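Local structure of Baccell_00875 (Bacteroides cellulosilyticus DSM 14838, 5NO8) at residues T165-N177 / L188-Y200. The protein is a polysaccharide lyase that probably removes the L-rhamnose caps linked to glucuronic acid on complex arabinogalactan proteins. Residues are numbered along the deposited sequence; the frame is centred on the assembly and turned at random.
Sequences THIWKGGSAAYVN and LGLVVTDGAIRNY
An antiparallel pairing of strands 175-180 and 187-194, at one side of an eight-stranded sheet, begins this contact; 188-200 then leaves the sheet and folds back over 165-177. Val176 and Leu190 form a hydrogen-bonded pair, Val176 N to Leu190 O and Leu190 N to Val176 O both measuring 2.8 Å. Their CB atoms pack 4.1 Å apart on one face, where branched apolar residues suit burial and Trp237 covers Leu190. Just before the strand, the methyl of Ala174, small enough for a close fit, rests 3.7 Å from Ile197 CB and also meets Val192 CG2. Gly171, whose positive phi of 65° suits a residue without a side chain, makes an isolated bridge: its N donates to Ile197 O, while its O receives Ile197 N and Ala174 N from opposite faces of its carbonyl plane. Tyr200 CG stands between backbone N and carbonyl carbon (chi1 70°), setting the ring centre 3.7 Å beneath Ile167 CD1, a CH-pi contact; Ile167 CG2 lies 3.6 Å from Tyr200 CD1. Replaced by an alanine, Tyr200 would probably leave Ile167 CD1 without a ring to rest on and Asp608 without its hydroxyl partner. Lys169's long aliphatic chain passes Arg198 O, carrying NZ to a water shared with Asn199 OD1, which Tyr200 N also grips. A hairpin whose chain passes on to strand 199-203 of a second sheet is consistent with a beta-sandwich.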
loop_
_atom_site.group_PDB
_atom_site.type_symbol
_atom_site.label_atom_id
_atom_site.label_comp_id
_atom_site.label_asym_id
_atom_site.label_seq_id
_atom_site.Cartn_x
_atom_site.Cartn_y
_atom_site.Cartn_z
ATOM N N THR A 165 -7.095 -7.573 1.373
ATOM C CA THR A 165 -8.184 -7.061 2.185
ATOM C C THR A 165 -8.182 -5.530 2.158
ATOM O O THR A 165 -7.305 -4.908 2.720
ATOM C CB THR A 165 -8.027 -7.648 3.594
ATOM O OG1 THR A 165 -7.984 -9.087 3.467
ATOM C CG2 THR A 165 -9.174 -7.304 4.435
ATOM N N HIS A 166 -9.151 -4.950 1.482
ATOM C CA HIS A 166 -9.212 -3.499 1.284
ATOM C C HIS A 166 -10.150 -2.954 2.336
ATOM O O HIS A 166 -11.374 -3.085 2.216
ATOM C CB HIS A 166 -9.681 -3.212 -0.118
ATOM C CG HIS A 166 -8.728 -3.737 -1.146
ATOM N ND1 HIS A 166 -7.414 -3.319 -1.205
ATOM C CD2 HIS A 166 -8.863 -4.714 -2.085
ATOM C CE1 HIS A 166 -6.789 -4.002 -2.157
ATOM N NE2 HIS A 166 -7.648 -4.836 -2.721
ATOM N N ILE A 167 -9.553 -2.333 3.347
ATOM C CA ILE A 167 -10.292 -1.843 4.511
ATOM C C ILE A 167 -10.568 -0.359 4.319
ATOM O O ILE A 167 -9.646 0.382 3.995
ATOM C CB ILE A 167 -9.477 -2.028 5.791
ATOM C CG1 ILE A 167 -9.061 -3.494 5.948
ATOM C CG2 ILE A 167 -10.283 -1.568 7.012
ATOM C CD1 ILE A 167 -7.975 -3.670 6.979
ATOM N N TRP A 168 -11.819 0.051 4.496
ATOM C CA TRP A 168 -12.162 1.470 4.518
ATOM C C TRP A 168 -12.785 1.828 5.840
ATOM O O TRP A 168 -13.907 1.363 6.161
ATOM C CB TRP A 168 -13.058 1.896 3.370
ATOM C CG TRP A 168 -13.354 3.361 3.398
ATOM C CD1 TRP A 168 -14.578 3.947 3.252
ATOM C CD2 TRP A 168 -12.420 4.434 3.635
ATOM N NE1 TRP A 168 -14.462 5.300 3.387
ATOM C CE2 TRP A 168 -13.158 5.634 3.595
ATOM C CE3 TRP A 168 -11.030 4.498 3.835
ATOM C CZ2 TRP A 168 -12.567 6.896 3.770
ATOM C CZ3 TRP A 168 -10.449 5.751 4.043
ATOM C CH2 TRP A 168 -11.232 6.934 3.991
ATOM N N LYS A 169 -12.070 2.680 6.578
ATOM C CA LYS A 169 -12.518 3.186 7.870
ATOM C C LYS A 169 -13.538 4.322 7.717
ATOM O O LYS A 169 -13.401 5.396 8.298
ATOM C CB LYS A 169 -11.304 3.624 8.726
ATOM C CG LYS A 169 -10.488 4.766 8.139
ATOM C CD LYS A 169 -9.286 5.141 9.010
ATOM C CE LYS A 169 -8.636 6.396 8.432
ATOM N NZ LYS A 169 -7.453 6.836 9.188
ATOM N N GLY A 170 -14.595 4.066 6.969
ATOM C CA GLY A 170 -15.532 5.114 6.563
ATOM C C GLY A 170 -16.696 5.365 7.487
ATOM O O GLY A 170 -17.768 5.789 7.021
ATOM N N GLY A 171 -16.523 5.125 8.779
ATOM C CA GLY A 171 -17.574 5.459 9.754
ATOM C C GLY A 171 -18.816 4.610 9.517
ATOM O O GLY A 171 -18.734 3.371 9.504
ATOM N N SER A 172 -19.961 5.271 9.308
ATOM C CA SER A 172 -21.224 4.576 9.037
ATOM C C SER A 172 -21.205 3.847 7.715
ATOM O O SER A 172 -22.005 2.935 7.528
ATOM C CB SER A 172 -22.427 5.529 9.055
ATOM O OG SER A 172 -22.449 6.313 10.240
ATOM N N ALA A 173 -20.317 4.262 6.806
ATOM C CA ALA A 173 -20.197 3.663 5.480
ATOM C C ALA A 173 -18.892 2.912 5.337
ATOM O O ALA A 173 -18.352 2.764 4.232
ATOM C CB ALA A 173 -20.297 4.743 4.435
ATOM N N ALA A 174 -18.384 2.404 6.462
ATOM C CA ALA A 174 -17.196 1.582 6.438
ATOM C C ALA A 174 -17.461 0.257 5.711
ATOM O O ALA A 174 -18.580 -0.207 5.628
ATOM C CB ALA A 174 -16.723 1.317 7.852
ATOM N N TYR A 175 -16.392 -0.341 5.193
ATOM C CA TYR A 175 -16.476 -1.605 4.513
ATOM C C TYR A 175 -15.126 -2.304 4.464
ATOM O O TYR A 175 -14.086 -1.724 4.733
ATOM C CB TYR A 175 -17.049 -1.433 3.097
ATOM C CG TYR A 175 -16.200 -0.630 2.141
ATOM C CD1 TYR A 175 -15.025 -1.149 1.587
ATOM C CD2 TYR A 175 -16.561 0.662 1.799
ATOM C CE1 TYR A 175 -14.257 -0.408 0.724
ATOM C CE2 TYR A 175 -15.816 1.392 0.910
ATOM C CZ TYR A 175 -14.668 0.844 0.374
ATOM O OH TYR A 175 -13.894 1.591 -0.465
ATOM N N VAL A 176 -15.177 -3.576 4.084
ATOM C CA VAL A 176 -14.011 -4.327 3.673
ATOM C C VAL A 176 -14.344 -5.039 2.353
ATOM O O VAL A 176 -15.382 -5.700 2.225
ATOM C CB VAL A 176 -13.536 -5.361 4.714
ATOM C CG1 VAL A 176 -12.280 -6.037 4.216
ATOM C CG2 VAL A 176 -13.269 -4.737 6.087
ATOM N N ASN A 177 -13.483 -4.846 1.359
ATOM C CA ASN A 177 -13.588 -5.546 0.098
ATOM C C ASN A 177 -12.402 -6.487 0.025
ATOM O O ASN A 177 -11.278 -6.039 -0.107
ATOM C CB ASN A 177 -13.582 -4.549 -1.042
ATOM C CG ASN A 177 -13.771 -5.203 -2.391
ATOM O OD1 ASN A 177 -14.225 -6.359 -2.475
ATOM N ND2 ASN A 177 -13.403 -4.496 -3.451
ATOM N N LEU A 188 -15.242 -11.519 -1.470
ATOM C CA LEU A 188 -16.025 -11.291 -0.278
ATOM C C LEU A 188 -16.077 -9.808 0.071
ATOM O O LEU A 188 -15.091 -9.104 -0.067
ATOM C CB LEU A 188 -15.396 -12.049 0.875
ATOM C CG LEU A 188 -16.244 -12.312 2.116
ATOM C CD1 LEU A 188 -17.213 -13.437 1.849
ATOM C CD2 LEU A 188 -15.375 -12.684 3.303
ATOM N N GLY A 189 -17.220 -9.400 0.591
ATOM C CA GLY A 189 -17.441 -8.049 1.056
ATOM C C GLY A 189 -17.994 -8.040 2.461
ATOM O O GLY A 189 -18.677 -8.986 2.879
ATOM N N LEU A 190 -17.701 -6.953 3.173
ATOM C CA LEU A 190 -18.281 -6.668 4.474
ATOM C C LEU A 190 -18.722 -5.224 4.382
ATOM O O LEU A 190 -17.891 -4.364 4.082
ATOM C CB LEU A 190 -17.250 -6.837 5.590
ATOM C CG LEU A 190 -17.711 -6.538 7.030
ATOM C CD1 LEU A 190 -16.807 -7.249 8.029
ATOM C CD2 LEU A 190 -17.718 -5.034 7.348
ATOM N N VAL A 191 -20.012 -4.981 4.614
ATOM C CA VAL A 191 -20.593 -3.653 4.555
ATOM C C VAL A 191 -21.246 -3.358 5.891
ATOM O O VAL A 191 -22.134 -4.112 6.327
ATOM C CB VAL A 191 -21.600 -3.541 3.408
ATOM C CG1 VAL A 191 -22.448 -2.268 3.505
ATOM C CG2 VAL A 191 -20.845 -3.565 2.092
ATOM N N VAL A 192 -20.813 -2.270 6.522
ATOM C CA VAL A 192 -21.434 -1.826 7.788
ATOM C C VAL A 192 -22.799 -1.210 7.484
ATOM O O VAL A 192 -22.961 -0.305 6.637
ATOM C CB VAL A 192 -20.532 -0.823 8.552
ATOM C CG1 VAL A 192 -21.262 -0.168 9.738
ATOM C CG2 VAL A 192 -19.242 -1.485 8.958
ATOM N N THR A 193 -23.809 -1.696 8.198
ATOM C CA THR A 193 -25.183 -1.223 8.028
ATOM C C THR A 193 -25.800 -0.588 9.250
ATOM O O THR A 193 -26.822 0.046 9.117
ATOM C CB THR A 193 -26.089 -2.381 7.561
ATOM O OG1 THR A 193 -25.931 -3.525 8.425
ATOM C CG2 THR A 193 -25.689 -2.776 6.142
ATOM N N ASP A 194 -25.202 -0.729 10.427
ATOM C CA ASP A 194 -25.624 0.035 11.578
ATOM C C ASP A 194 -24.373 0.282 12.415
ATOM O O ASP A 194 -23.478 -0.546 12.441
ATOM C CB ASP A 194 -26.712 -0.716 12.373
ATOM C CG ASP A 194 -27.418 0.172 13.391
ATOM O OD1 ASP A 194 -27.454 1.417 13.225
ATOM O OD2 ASP A 194 -27.974 -0.369 14.365
ATOM N N GLY A 195 -24.314 1.430 13.079
ATOM C CA GLY A 195 -23.111 1.848 13.804
ATOM C C GLY A 195 -22.006 2.247 12.835
ATOM O O GLY A 195 -22.286 2.651 11.700
ATOM N N ALA A 196 -20.767 2.160 13.287
ATOM C CA ALA A 196 -19.631 2.698 12.541
ATOM C C ALA A 196 -18.333 1.990 12.855
ATOM O O ALA A 196 -18.163 1.425 13.942
ATOM C CB ALA A 196 -19.490 4.184 12.818
ATOM N N ILE A 197 -17.419 2.038 11.893
ATOM C CA ILE A 197 -16.038 1.620 12.106
ATOM C C ILE A 197 -15.175 2.845 11.813
ATOM O O ILE A 197 -15.246 3.432 10.723
ATOM C CB ILE A 197 -15.638 0.418 11.229
ATOM C CG1 ILE A 197 -16.408 -0.839 11.625
ATOM C CG2 ILE A 197 -14.126 0.147 11.281
ATOM C CD1 ILE A 197 -16.180 -1.298 13.050
ATOM N N ARG A 198 -14.387 3.244 12.804
ATOM C CA ARG A 198 -13.584 4.464 12.724
ATOM C C ARG A 198 -12.132 4.249 12.322
ATOM O O ARG A 198 -11.457 5.182 11.919
ATOM C CB ARG A 198 -13.637 5.240 14.035
ATOM C CG ARG A 198 -12.879 4.558 15.150
ATOM C CD ARG A 198 -12.343 5.449 16.252
ATOM N NE ARG A 198 -11.869 4.559 17.338
ATOM C CZ ARG A 198 -10.611 4.141 17.537
ATOM N NH1 ARG A 198 -9.597 4.547 16.767
ATOM N NH2 ARG A 198 -10.342 3.298 18.556
ATOM N N ASN A 199 -11.617 3.036 12.512
ATOM C CA ASN A 199 -10.234 2.741 12.180
ATOM C C ASN A 199 -10.017 1.240 12.259
ATOM O O ASN A 199 -10.962 0.482 12.425
ATOM C CB ASN A 199 -9.272 3.461 13.153
ATOM C CG ASN A 199 -8.049 3.992 12.439
ATOM O OD1 ASN A 199 -7.487 3.297 11.617
ATOM N ND2 ASN A 199 -7.657 5.251 12.736
ATOM N N TYR A 200 -8.788 0.808 12.069
ATOM C CA TYR A 200 -8.445 -0.576 12.336
ATOM C C TYR A 200 -7.059 -0.688 12.949
ATOM O O TYR A 200 -6.246 0.215 12.854
ATOM C CB TYR A 200 -8.563 -1.440 11.083
ATOM C CG TYR A 200 -7.508 -1.172 10.022
ATOM C CD1 TYR A 200 -7.678 -0.144 9.113
ATOM C CD2 TYR A 200 -6.349 -1.948 9.936
ATOM C CE1 TYR A 200 -6.751 0.096 8.127
ATOM C CE2 TYR A 200 -5.394 -1.715 8.943
ATOM C CZ TYR A 200 -5.596 -0.669 8.058
ATOM O OH TYR A 200 -4.698 -0.379 7.051
HETATM O O HOH W 1 -5.943 4.588 9.909
HETATM O O HOH W 2 -12.459 7.281 10.531
HETATM O O HOH W 3 -24.036 2.411 9.598
HETATM O O HOH W 4 -23.765 5.483 12.428
HETATM O O HOH W 5 -21.097 0.627 4.758
#